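(R)-specific secondary-alkylsulfatase (Pseudomonas sp., PDB 4AXH) hydrolyses (R)-secondary-alkyl sulfates to (S)-alcohols and sulfate with inversion of configuration, as a zinc-dependent homodimeric enzyme. Local coordinates at residues A[129-134]-A[149-154]. Residues are numbered along the deposited sequence; the frame is centred on the assembly and turned at random.
Sequences GLDPAN and TLTTAE
D131 and T151 join two loops of the metallo-beta-lactamase fold, one linking strands 124-128 and 135-138, the other leading from strand 144-147 into helix 153-164. The two side chains lie obliquely to each other. The CA-CB bond of D131 already heads for the 149-154 loop, and chi1 of -172° sets CG anti to the backbone N and beside the carbonyl carbon. D131 OD1 accepts from the backbone N of T151 on its syn side, at 3.0 Å with an N-H...O angle of 156°. D131 OD2 takes the T151 hydroxyl, also syn, with OG1 2.6 Å away and somewhat out of the carboxylate plane. A weak bond from the same T151 N also reaches OD2.

The anti side of D131 OD2 turns back into its own loop: A133 N donates to it at 2.9 Å and 168°, an Asx turn. OD1 has a further partner in the T155 hydroxyl, on the helix. With donors on both oxygens, the carboxylate is fixed in rotation, and the buried charge is probably stabilised by them.

P132 crosses T151 at about a right angle, its CD 3.6 Å from T151 OG1. L150 adds most of the carbon packing, with CB against the D131 carboxylate group and CD1 3.9 Å from D131 CB. These loops flank the binuclear zinc site: T151 touches D183, and A133 lies beside H355, both ligands of the second zinc ion. At the A133-N134 end, a water donates to N134 O and weakly accepts from L150 N, while L150 CD2 packs 3.5 Å from A133 O.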
loop_
_atom_site.group_PDB
_atom_site.type_symbol
_atom_site.label_atom_id
_atom_site.label_comp_id
_atom_site.label_asym_id
_atom_site.label_seq_id
_atom_site.Cartn_x
_atom_site.Cartn_y
_atom_site.Cartn_z
ATOM N N GLY A 129 -23.662 9.764 19.929
ATOM C CA GLY A 129 -23.397 8.980 21.132
ATOM C C GLY A 129 -24.309 7.808 21.425
ATOM O O GLY A 129 -24.279 7.247 22.524
ATOM N N LEU A 130 -25.133 7.419 20.459
ATOM C CA LEU A 130 -26.009 6.270 20.648
ATOM C C LEU A 130 -25.457 5.130 19.791
ATOM O O LEU A 130 -26.134 4.123 19.623
ATOM C CB LEU A 130 -27.455 6.644 20.263
ATOM C CG LEU A 130 -28.339 7.222 21.380
ATOM C CD1 LEU A 130 -28.072 8.682 21.597
ATOM C CD2 LEU A 130 -29.785 7.102 21.031
ATOM N N ASP A 131 -24.189 5.290 19.287
ATOM C CA ASP A 131 -23.502 4.396 18.338
ATOM C C ASP A 131 -22.096 4.965 18.046
ATOM O O ASP A 131 -21.906 6.186 18.176
ATOM C CB ASP A 131 -24.303 4.461 16.990
ATOM C CG ASP A 131 -23.928 3.502 15.871
ATOM O OD1 ASP A 131 -24.510 2.395 15.813
ATOM O OD2 ASP A 131 -23.139 3.898 14.994
ATOM N N PRO A 132 -21.134 4.162 17.502
ATOM C CA PRO A 132 -19.873 4.751 17.050
ATOM C C PRO A 132 -20.036 5.972 16.113
ATOM O O PRO A 132 -19.232 6.899 16.150
ATOM C CB PRO A 132 -19.218 3.577 16.304
ATOM C CG PRO A 132 -19.702 2.374 16.993
ATOM C CD PRO A 132 -21.125 2.689 17.278
ATOM N N ALA A 133 -21.086 5.993 15.283
ATOM C CA ALA A 133 -21.329 7.095 14.352
ATOM C C ALA A 133 -22.548 7.976 14.733
ATOM O O ALA A 133 -23.183 7.750 15.759
ATOM C CB ALA A 133 -21.451 6.561 12.938
ATOM N N ASN A 134 -22.828 8.999 13.921
ATOM C CA ASN A 134 -23.932 9.934 14.091
ATOM C C ASN A 134 -24.935 9.780 12.959
ATOM O O ASN A 134 -24.575 9.358 11.842
ATOM C CB ASN A 134 -23.423 11.408 14.076
ATOM C CG ASN A 134 -22.328 11.745 15.060
ATOM O OD1 ASN A 134 -22.111 11.076 16.090
ATOM N ND2 ASN A 134 -21.625 12.812 14.761
ATOM N N THR A 149 -27.347 5.751 8.676
ATOM C CA THR A 149 -28.274 4.904 9.424
ATOM C C THR A 149 -27.614 4.158 10.603
ATOM O O THR A 149 -28.117 3.111 11.033
ATOM C CB THR A 149 -28.899 3.924 8.431
ATOM O OG1 THR A 149 -27.858 3.088 7.947
ATOM C CG2 THR A 149 -29.595 4.614 7.255
ATOM N N LEU A 150 -26.487 4.701 11.119
ATOM C CA LEU A 150 -25.688 4.131 12.204
ATOM C C LEU A 150 -25.141 2.707 11.844
ATOM O O LEU A 150 -25.269 2.274 10.692
ATOM C CB LEU A 150 -26.431 4.179 13.557
ATOM C CG LEU A 150 -27.064 5.513 14.027
ATOM C CD1 LEU A 150 -27.718 5.354 15.385
ATOM C CD2 LEU A 150 -26.046 6.636 14.090
ATOM N N THR A 151 -24.517 2.002 12.821
ATOM C CA THR A 151 -23.865 0.700 12.643
ATOM C C THR A 151 -24.829 -0.483 12.705
ATOM O O THR A 151 -24.600 -1.496 12.035
ATOM C CB THR A 151 -22.779 0.510 13.746
ATOM O OG1 THR A 151 -22.084 1.726 13.954
ATOM C CG2 THR A 151 -21.795 -0.554 13.427
ATOM N N THR A 152 -25.827 -0.409 13.597
ATOM C CA THR A 152 -26.728 -1.516 13.850
ATOM C C THR A 152 -28.191 -1.134 13.781
ATOM O O THR A 152 -28.546 0.029 13.978
ATOM C CB THR A 152 -26.376 -2.162 15.181
ATOM O OG1 THR A 152 -26.836 -1.331 16.252
ATOM C CG2 THR A 152 -24.875 -2.428 15.333
ATOM N N ALA A 153 -29.058 -2.122 13.530
ATOM C CA ALA A 153 -30.504 -1.911 13.439
ATOM C C ALA A 153 -31.077 -1.406 14.776
ATOM O O ALA A 153 -31.961 -0.529 14.788
ATOM C CB ALA A 153 -31.168 -3.214 13.009
ATOM N N GLU A 154 -30.531 -1.924 15.901
ATOM C CA GLU A 154 -30.953 -1.554 17.265
ATOM C C GLU A 154 -30.593 -0.121 17.599
ATOM O O GLU A 154 -31.406 0.576 18.206
ATOM C CB GLU A 154 -30.401 -2.539 18.334
ATOM C CG GLU A 154 -30.770 -4.001 18.112
ATOM C CD GLU A 154 -29.817 -4.735 17.195
ATOM O OE1 GLU A 154 -28.984 -4.066 16.545
ATOM O OE2 GLU A 154 -29.912 -5.979 17.106
HETATM O O HOH W 1 -24.347 6.642 11.101
#